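Local coordinates for protein beta-1,4-mannanase (Aplysia kurodai, PDB 3VUP) that probably hydrolyses the internal beta-1,4-mannosidic bonds of mannan, as a beta-1,4-mannanase of the sea hare's digestive fluid, at residues F294-G299 and G328-K333; Q306-V311 and A317-W322. All coordinates share one frame; numbering follows the deposited sequence. Where two conformers were deposited one is given.

In the fold
Both contacts belong to the last part of a (beta/alpha)8 barrel, their centres about 10 Å apart. Contact 2 packs helix 304-313 on the outside of strand 318-322; contact 1 encloses it along the chain, joining the loop after strand 289-293, at the C-terminal end of the barrel strands where TIM-barrel active sites form, to helix 324-338. Q331 joins them through OE1 to S321 OG, 2.7 Å, a probable hydrogen bond, and through NE2 to W322 O; F294 O to W322 N, 2.8 Å, is another. The W295 and W322 rings meet edge-to-face. Tris, probably from the crystallisation liquor, about 5 Å from the W295 side chain, may mark a pocket; a sulfate bridges contact 1.

Contact 1. Residues F294-G299 and G328-K333; sequences FWEQDG and GDNQRK. With SO4 (sulfate ion), chain F.
The indole of W295 receives Q331 NE2 at its edge, near the ring plane, while CG of Q297 lies over one ring face, 3.3 Å above the plane and offset toward the rim. These residues belong to a (beta/alpha)8 barrel: 294-299 is part of the loop that follows strand 289-293, whereas the helical residues 328-333 are part of helix 324-338. The Q331 amide approaches the tryptophan at CB, with 3.6 Å between Q331 NE2 and W295 CB. The same NE2 also donates to W322 O, and Q331 OE1 pairs with S321, so both ends of the amide are held and its rotation is fixed.

A second pair of flat groups, the carboxylate of E296 and the amide of N330, have their planes 62° apart. N330 ND2 donates to E296 OE2 over 3.0 Å, nearly straight at 171°; the oxygen lies in the amide plane, but the donor meets it from above the carboxylate plane. With CG anti to the backbone N (chi1 -176°), the extended E296 chain reaches N330 of helix 324-338; OE2 also accepts from the backbone N of I304, at the start of helix 304-313.

Between the segments sits a sulfate, probably from the crystallisation liquor, held mostly by uncharged N-H groups, with R327 NE as a further donor. Q297 N donates to sulfate O4 at 2.8 Å, Q331 NE2 to sulfate O2 at 3.3 Å. N330 ND2 serves two anionic partners: besides E296 OE2, it bonds sulfate O3 at 3.1 Å.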
ATOM      1  N   PHE A 294      -9.248  -3.669  -6.228  1.00  4.29           N
ATOM      2  CA  PHE A 294     -10.480  -3.683  -7.000  1.00  4.83           C
ATOM      3  C   PHE A 294     -11.082  -5.073  -6.861  1.00  4.40           C
ATOM      4  O   PHE A 294     -10.372  -6.022  -6.510  1.00  4.72           O
ATOM      5  CB  PHE A 294     -10.232  -3.369  -8.486  1.00  4.78           C
ATOM      6  CG  PHE A 294      -9.303  -4.337  -9.186  1.00  4.77           C
ATOM      7  CD1 PHE A 294      -9.793  -5.443  -9.871  1.00  5.14           C
ATOM      8  CD2 PHE A 294      -7.934  -4.118  -9.181  1.00  4.97           C
ATOM      9  CE1 PHE A 294      -8.937  -6.310 -10.524  1.00  5.76           C
ATOM     10  CE2 PHE A 294      -7.069  -4.980  -9.836  1.00  5.50           C
ATOM     11  CZ  PHE A 294      -7.573  -6.082 -10.512  1.00  5.85           C
ATOM     12  N   TRP A 295     -12.378  -5.199  -7.136  1.00  4.65           N
ATOM     13  CA  TRP A 295     -13.002  -6.513  -7.210  1.00  5.33           C
ATOM     14  C   TRP A 295     -14.274  -6.466  -8.036  1.00  4.82           C
ATOM     15  O   TRP A 295     -14.832  -5.398  -8.281  1.00  5.40           O
ATOM     16  CB  TRP A 295     -13.242  -7.160  -5.840  1.00  5.69           C
ATOM     17  CG  TRP A 295     -14.131  -6.433  -4.869  1.00  5.74           C
ATOM     18  CD1 TRP A 295     -14.787  -5.243  -5.034  1.00  6.12           C
ATOM     19  CD2 TRP A 295     -14.452  -6.893  -3.560  1.00  6.19           C
ATOM     20  NE1 TRP A 295     -15.481  -4.929  -3.883  1.00  6.25           N
ATOM     21  CE2 TRP A 295     -15.276  -5.924  -2.962  1.00  6.28           C
ATOM     22  CE3 TRP A 295     -14.086  -8.018  -2.823  1.00  7.18           C
ATOM     23  CZ2 TRP A 295     -15.775  -6.071  -1.667  1.00  7.58           C
ATOM     24  CZ3 TRP A 295     -14.574  -8.163  -1.544  1.00  8.04           C
ATOM     25  CH2 TRP A 295     -15.402  -7.190  -0.972  1.00  8.37           C
ATOM     26  N   GLU A 296     -14.735  -7.635  -8.463  1.00  5.57           N
ATOM     27  CA  GLU A 296     -15.828  -7.702  -9.417  1.00  5.83           C
ATOM     28  C   GLU A 296     -17.151  -7.181  -8.856  1.00  5.39           C
ATOM     29  O   GLU A 296     -17.928  -6.556  -9.580  1.00  5.71           O
ATOM     30  CB  GLU A 296     -15.983  -9.135  -9.935  1.00  6.36           C
ATOM     31  CG  GLU A 296     -17.039  -9.292 -11.018  1.00  7.18           C
ATOM     32  CD  GLU A 296     -17.082 -10.681 -11.652  1.00  9.25           C
ATOM     33  OE1 GLU A 296     -18.189 -11.135 -11.989  1.00 12.86           O
ATOM     34  OE2 GLU A 296     -16.028 -11.305 -11.877  1.00  8.41           O
ATOM     35  N   GLN A 297     -17.412  -7.416  -7.574  1.00  5.77           N
ATOM     36  CA  GLN A 297     -18.698  -6.997  -7.028  1.00  5.86           C
ATOM     37  C   GLN A 297     -18.888  -5.476  -7.065  1.00  6.34           C
ATOM     38  O   GLN A 297     -20.019  -4.997  -7.042  1.00  7.92           O
ATOM     39  CB  GLN A 297     -18.933  -7.532  -5.617  1.00  6.27           C
ATOM     40  CG  GLN A 297     -18.066  -6.932  -4.549  1.00  6.40           C
ATOM     41  CD  GLN A 297     -18.690  -7.119  -3.191  1.00  6.82           C
ATOM     42  OE1 GLN A 297     -18.823  -8.249  -2.715  1.00  7.18           O
ATOM     43  NE2 GLN A 297     -19.108  -6.017  -2.569  1.00  7.85           N
ATOM     44  N   ASP A 298     -17.789  -4.727  -7.131  1.00  5.36           N
ATOM     45  CA  ASP A 298     -17.846  -3.283  -7.346  1.00  5.59           C
ATOM     46  C   ASP A 298     -16.975  -2.938  -8.550  1.00  5.21           C
ATOM     47  O   ASP A 298     -16.075  -2.089  -8.483  1.00  5.05           O
ATOM     48  CB  ASP A 298     -17.418  -2.510  -6.103  1.00  6.45           C
ATOM     49  CG  ASP A 298     -18.347  -2.749  -4.927  1.00  7.25           C
ATOM     50  OD1 ASP A 298     -19.512  -2.283  -4.976  1.00  8.49           O
ATOM     51  OD2 ASP A 298     -17.920  -3.411  -3.953  1.00  8.00           O
ATOM     52  N   GLY A 299     -17.258  -3.619  -9.656  1.00  5.50           N
ATOM     53  CA  GLY A 299     -16.497  -3.479 -10.885  1.00  5.50           C
ATOM     54  C   GLY A 299     -17.283  -2.873 -12.034  1.00  5.48           C
ATOM     55  O   GLY A 299     -16.899  -3.015 -13.192  1.00  5.79           O
ATOM     56  N   GLY A 328     -10.406 -15.371  -3.898  1.00  8.30           N
ATOM     57  CA  GLY A 328      -9.387 -15.900  -4.781  1.00  8.85           C
ATOM     58  C   GLY A 328      -9.882 -16.852  -5.852  1.00  8.48           C
ATOM     59  O   GLY A 328      -9.296 -16.901  -6.933  1.00  8.27           O
ATOM     60  N   ASP A 329     -10.937 -17.619  -5.563  1.00  9.25           N
ATOM     61  CA  ASP A 329     -11.528 -18.529  -6.555  1.00 10.08           C
ATOM     62  C   ASP A 329     -11.798 -17.766  -7.843  1.00  8.62           C
ATOM     63  O   ASP A 329     -11.443 -18.202  -8.939  1.00  8.80           O
ATOM     64  CB  ASP A 329     -12.870 -19.108  -6.064  1.00 13.43           C
ATOM     65  CG  ASP A 329     -12.726 -20.390  -5.250  1.00 16.63           C
ATOM     66  OD1 ASP A 329     -11.589 -20.825  -4.993  1.00 17.59           O
ATOM     67  OD2 ASP A 329     -13.772 -20.959  -4.854  1.00 17.62           O
ATOM     68  N   ASN A 330     -12.449 -16.620  -7.697  1.00  7.55           N
ATOM     69  CA  ASN A 330     -12.792 -15.818  -8.850  1.00  6.98           C
ATOM     70  C   ASN A 330     -11.595 -15.030  -9.361  1.00  6.22           C
ATOM     71  O   ASN A 330     -11.325 -14.983 -10.562  1.00  7.01           O
ATOM     72  CB  ASN A 330     -13.940 -14.868  -8.509  1.00  8.06           C
ATOM     73  CG  ASN A 330     -14.546 -14.231  -9.741  1.00  7.77           C
ATOM     74  OD1 ASN A 330     -14.822 -14.915 -10.727  1.00  8.44           O
ATOM     75  ND2 ASN A 330     -14.735 -12.909  -9.702  1.00  8.47           N
ATOM     76  N   GLN A 331     -10.873 -14.397  -8.447  1.00  6.77           N
ATOM     77  CA  GLN A 331      -9.839 -13.457  -8.856  1.00  7.38           C
ATOM     78  C   GLN A 331      -8.664 -14.125  -9.559  1.00  7.72           C
ATOM     79  O   GLN A 331      -8.068 -13.541 -10.463  1.00  7.57           O
ATOM     80  CB  GLN A 331      -9.390 -12.595  -7.672  1.00  7.66           C
ATOM     81  CG  GLN A 331     -10.522 -11.707  -7.186  1.00  7.07           C
ATOM     82  CD  GLN A 331     -10.183 -10.914  -5.944  1.00  6.61           C
ATOM     83  OE1 GLN A 331      -9.082 -11.005  -5.399  1.00  6.96           O
ATOM     84  NE2 GLN A 331     -11.137 -10.115  -5.494  1.00  7.02           N
ATOM     85  N   ARG A 332      -8.355 -15.356  -9.162  1.00  8.15           N
ATOM     86  CA  ARG A 332      -7.298 -16.108  -9.821  1.00  9.97           C
ATOM     87  C   ARG A 332      -7.538 -16.296 -11.306  1.00  8.91           C
ATOM     88  O   ARG A 332      -6.584 -16.447 -12.067  1.00  9.56           O
ATOM     89  CB  ARG A 332      -7.109 -17.467  -9.171  1.00 11.66           C
ATOM     90  CG  ARG A 332      -6.318 -17.414  -7.890  0.73 11.82           C
ATOM     91  CD  ARG A 332      -5.968 -18.800  -7.368  0.73 11.81           C
ATOM     92  NE  ARG A 332      -7.109 -19.505  -6.795  0.73 11.11           N
ATOM     93  CZ  ARG A 332      -7.540 -19.335  -5.549  0.73 10.18           C
ATOM     94  NH1 ARG A 332      -8.579 -20.028  -5.101  0.73 10.60           N
ATOM     95  NH2 ARG A 332      -6.939 -18.455  -4.748  0.73  9.60           N
ATOM     96  N   LYS A 333      -8.801 -16.299 -11.724  1.00  8.66           N
ATOM     97  CA  LYS A 333      -9.081 -16.414 -13.148  1.00  9.15           C
ATOM     98  C   LYS A 333      -8.514 -15.238 -13.919  1.00  7.53           C
ATOM     99  O   LYS A 333      -7.990 -15.398 -15.020  1.00  7.47           O
ATOM    100  CB  LYS A 333     -10.587 -16.414 -13.398  0.55 10.09           C
ATOM    101  CG  LYS A 333     -11.345 -17.532 -12.753  0.55 11.49           C
ATOM    102  CD  LYS A 333     -12.836 -17.395 -13.012  0.55 12.52           C
ATOM    103  CE  LYS A 333     -13.166 -17.626 -14.477  0.55 13.39           C
ATOM    104  NZ  LYS A 333     -14.618 -17.458 -14.739  0.55 13.93           N
TER
HETATM  105  S   SO4 F 404     -14.954 -10.627  -6.639  1.00 11.07           S
HETATM  106  O1  SO4 F 404     -14.405 -10.514  -5.311  1.00 12.69           O
HETATM  107  O2  SO4 F 404     -13.753 -10.679  -7.378  1.00  6.20           O
HETATM  108  O3  SO4 F 404     -15.473 -11.956  -6.887  1.00 13.40           O
HETATM  109  O4  SO4 F 404     -16.044  -9.671  -6.758  1.00 12.43           O

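Contact 2. Residues Q306-V311 and A317-W322; sequences QMFNYV and AGAWSW
F308 and V311, three residues apart, reach from helix 304-313 to A319 and S321 of strand 318-322, whose CB atoms face them. The phenyl ring of F308 is turned edge-on to the serine: S321 OG lies in the ring plane, 3.5 Å from F308 CZ. Two residues earlier on the strand, A319 CB sits 3.8 Å from F308 CD1, and the carbonyl oxygen of A319 approaches CE1 obliquely. The same methyl meets the other helix residue, with A319 CB 3.7 Å from V311 CG1, so that the small alanine side chain is shared between phenyl and isopropyl groups.

V311 CG1, anti to the backbone N (chi1 177°), is the branch that touches; it also comes within 3.3 Å of G318 O. All five touching residues are buried, and the contact between the segments is van der Waals in kind. The hydroxyl of S321 has its polar partner in Q331 of helix 324-338. From that helix I335 and I338 also pack on F308, while V291 of the neighbouring strand 289-293 meets V311.

The segment axes approach to 8.3 Å and run nearly antiparallel, at 156°: the helix-on-strand layer of a beta-alpha-beta crossover, here strand 289-293, helix 304-313 and strand 318-322, the unit repeated around a TIM barrel.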
ATOM      1  N   GLN A 306     -12.035  -9.083 -17.202  1.00  5.59           N
ATOM      2  CA  GLN A 306     -12.049  -7.801 -17.890  1.00  5.98           C
ATOM      3  C   GLN A 306     -11.296  -6.746 -17.094  1.00  5.10           C
ATOM      4  O   GLN A 306     -10.629  -5.887 -17.680  1.00  5.47           O
ATOM      5  CB  GLN A 306     -13.476  -7.343 -18.180  1.00  5.93           C
ATOM      6  CG  GLN A 306     -14.100  -8.113 -19.331  1.00  7.05           C
ATOM      7  CD  GLN A 306     -15.579  -7.845 -19.473  1.00  8.16           C
ATOM      8  OE1 GLN A 306     -16.284  -7.632 -18.491  1.00  7.94           O
ATOM      9  NE2 GLN A 306     -16.059  -7.853 -20.703  1.00 11.12           N
ATOM     10  N   MET A 307     -11.405  -6.804 -15.766  1.00  4.81           N
ATOM     11  CA  MET A 307     -10.750  -5.810 -14.922  1.00  5.01           C
ATOM     12  C   MET A 307      -9.229  -5.941 -14.986  1.00  4.65           C
ATOM     13  O   MET A 307      -8.533  -4.951 -15.185  1.00  5.33           O
ATOM     14  CB  MET A 307     -11.269  -5.888 -13.482  1.00  5.07           C
ATOM     15  CG  MET A 307     -12.755  -5.584 -13.380  1.00  5.16           C
ATOM     16  SD  MET A 307     -13.400  -5.611 -11.706  1.00  5.47           S
ATOM     17  CE  MET A 307     -12.939  -3.971 -11.162  1.00  5.82           C
ATOM     18  N   PHE A 308      -8.709  -7.156 -14.824  1.00  5.17           N
ATOM     19  CA  PHE A 308      -7.262  -7.352 -14.920  1.00  5.21           C
ATOM     20  C   PHE A 308      -6.730  -6.944 -16.292  1.00  4.92           C
ATOM     21  O   PHE A 308      -5.695  -6.280 -16.401  1.00  5.56           O
ATOM     22  CB  PHE A 308      -6.869  -8.793 -14.603  1.00  5.46           C
ATOM     23  CG  PHE A 308      -6.640  -9.050 -13.133  1.00  5.31           C
ATOM     24  CD1 PHE A 308      -5.402  -8.801 -12.551  1.00  5.86           C
ATOM     25  CD2 PHE A 308      -7.659  -9.531 -12.329  1.00  5.77           C
ATOM     26  CE1 PHE A 308      -5.187  -9.041 -11.204  1.00  5.96           C
ATOM     27  CE2 PHE A 308      -7.448  -9.772 -10.984  1.00  5.80           C
ATOM     28  CZ  PHE A 308      -6.216  -9.526 -10.420  1.00  6.10           C
ATOM     29  N   ASN A 309      -7.448  -7.314 -17.351  1.00  5.60           N
ATOM     30  CA  ASN A 309      -7.051  -6.922 -18.706  1.00  5.98           C
ATOM     31  C   ASN A 309      -7.107  -5.413 -18.876  1.00  5.36           C
ATOM     32  O   ASN A 309      -6.222  -4.822 -19.494  1.00  5.87           O
ATOM     33  CB  ASN A 309      -7.906  -7.632 -19.761  1.00  6.79           C
ATOM     34  CG  ASN A 309      -7.424  -9.037 -20.038  1.00  7.35           C
ATOM     35  OD1 ASN A 309      -6.600  -9.253 -20.911  1.00  8.74           O
ATOM     36  ND2 ASN A 309      -7.916  -9.998 -19.274  1.00  7.25           N
ATOM     37  N   TYR A 310      -8.150  -4.787 -18.339  1.00  5.80           N
ATOM     38  CA  TYR A 310      -8.290  -3.342 -18.465  1.00  5.72           C
ATOM     39  C   TYR A 310      -7.065  -2.646 -17.878  1.00  5.01           C
ATOM     40  O   TYR A 310      -6.474  -1.764 -18.501  1.00  5.52           O
ATOM     41  CB  TYR A 310      -9.572  -2.831 -17.793  1.00  5.69           C
ATOM     42  CG  TYR A 310      -9.783  -1.371 -18.087  1.00  6.01           C
ATOM     43  CD1 TYR A 310      -9.104  -0.397 -17.371  1.00  6.27           C
ATOM     44  CD2 TYR A 310     -10.607  -0.959 -19.127  1.00  6.40           C
ATOM     45  CE1 TYR A 310      -9.244   0.936 -17.674  1.00  6.85           C
ATOM     46  CE2 TYR A 310     -10.767   0.383 -19.430  1.00  7.32           C
ATOM     47  CZ  TYR A 310     -10.076   1.326 -18.702  1.00  7.19           C
ATOM     48  OH  TYR A 310     -10.236   2.653 -19.018  1.00  8.49           O
ATOM     49  N   VAL A 311      -6.686  -3.030 -16.667  1.00  4.89           N
ATOM     50  CA  VAL A 311      -5.555  -2.386 -16.020  1.00  5.11           C
ATOM     51  C   VAL A 311      -4.293  -2.564 -16.866  1.00  5.04           C
ATOM     52  O   VAL A 311      -3.567  -1.604 -17.134  1.00  5.33           O
ATOM     53  CB  VAL A 311      -5.334  -2.922 -14.589  1.00  5.26           C
ATOM     54  CG1 VAL A 311      -4.112  -2.296 -13.978  1.00  5.35           C
ATOM     55  CG2 VAL A 311      -6.551  -2.655 -13.715  1.00  6.05           C
ATOM     56  N   ALA A 317       0.761   0.171 -14.029  1.00  5.38           N
ATOM     57  CA  ALA A 317       1.984  -0.571 -13.741  1.00  5.42           C
ATOM     58  C   ALA A 317       1.749  -1.881 -12.995  1.00  5.46           C
ATOM     59  O   ALA A 317       2.655  -2.705 -12.877  1.00  5.46           O
ATOM     60  CB  ALA A 317       2.941   0.309 -12.953  1.00  6.40           C
ATOM     61  N   GLY A 318       0.539  -2.076 -12.493  1.00  5.44           N
ATOM     62  CA  GLY A 318       0.208  -3.279 -11.764  1.00  5.22           C
ATOM     63  C   GLY A 318      -1.266  -3.339 -11.433  1.00  4.89           C
ATOM     64  O   GLY A 318      -1.970  -2.329 -11.532  1.00  4.85           O
ATOM     65  N   ALA A 319      -1.718  -4.526 -11.041  1.00  4.92           N
ATOM     66  CA  ALA A 319      -3.112  -4.791 -10.711  1.00  5.00           C
ATOM     67  C   ALA A 319      -3.134  -5.773  -9.555  1.00  4.77           C
ATOM     68  O   ALA A 319      -2.661  -6.907  -9.690  1.00  5.29           O
ATOM     69  CB  ALA A 319      -3.834  -5.406 -11.908  1.00  5.68           C
ATOM     70  N   TRP A 320      -3.685  -5.329  -8.424  1.00  4.72           N
ATOM     71  CA  TRP A 320      -3.853  -6.184  -7.250  1.00  5.19           C
ATOM     72  C   TRP A 320      -5.329  -6.201  -6.868  1.00  4.76           C
ATOM     73  O   TRP A 320      -5.876  -5.180  -6.426  1.00  5.24           O
ATOM     74  CB  TRP A 320      -3.039  -5.685  -6.046  1.00  5.35           C
ATOM     75  CG  TRP A 320      -1.572  -5.502  -6.286  1.00  5.53           C
ATOM     76  CD1 TRP A 320      -0.782  -6.198  -7.141  1.00  7.12           C
ATOM     77  CD2 TRP A 320      -0.719  -4.547  -5.645  1.00  5.28           C
ATOM     78  NE1 TRP A 320       0.512  -5.734  -7.078  1.00  7.80           N
ATOM     79  CE2 TRP A 320       0.577  -4.723  -6.162  1.00  6.48           C
ATOM     80  CE3 TRP A 320      -0.929  -3.568  -4.681  1.00  4.80           C
ATOM     81  CZ2 TRP A 320       1.657  -3.946  -5.745  1.00  6.97           C
ATOM     82  CZ3 TRP A 320       0.141  -2.795  -4.274  1.00  5.64           C
ATOM     83  CH2 TRP A 320       1.417  -2.989  -4.799  1.00  6.42           C
ATOM     84  N   SER A 321      -5.978  -7.351  -7.032  1.00  4.77           N
ATOM     85  CA  SER A 321      -7.382  -7.470  -6.652  1.00  5.16           C
ATOM     86  C   SER A 321      -7.537  -7.566  -5.125  1.00  5.03           C
ATOM     87  O   SER A 321      -6.569  -7.838  -4.396  1.00  5.17           O
ATOM     88  CB  SER A 321      -8.027  -8.663  -7.355  1.00  5.08           C
ATOM     89  OG  SER A 321      -7.300  -9.851  -7.108  1.00  5.98           O
ATOM     90  N   TRP A 322      -8.757  -7.336  -4.646  1.00  4.75           N
ATOM     91  CA  TRP A 322      -9.031  -7.249  -3.213  1.00  5.06           C
ATOM     92  C   TRP A 322      -9.565  -8.540  -2.577  1.00  4.68           C
ATOM     93  O   TRP A 322     -10.626  -9.035  -2.952  1.00  5.15           O
ATOM     94  CB  TRP A 322     -10.021  -6.100  -2.939  1.00  5.25           C
ATOM     95  CG  TRP A 322     -10.398  -6.043  -1.496  1.00  4.98           C
ATOM     96  CD1 TRP A 322     -11.617  -6.338  -0.957  1.00  5.60           C
ATOM     97  CD2 TRP A 322      -9.530  -5.745  -0.391  1.00  5.33           C
ATOM     98  NE1 TRP A 322     -11.565  -6.229   0.415  1.00  5.59           N
ATOM     99  CE2 TRP A 322     -10.299  -5.863   0.787  1.00  5.91           C
ATOM    100  CE3 TRP A 322      -8.183  -5.373  -0.286  1.00  5.66           C
ATOM    101  CZ2 TRP A 322      -9.768  -5.626   2.058  1.00  6.46           C
ATOM    102  CZ3 TRP A 322      -7.653  -5.140   0.983  1.00  5.91           C
ATOM    103  CH2 TRP A 322      -8.448  -5.270   2.137  1.00  6.58           C
TER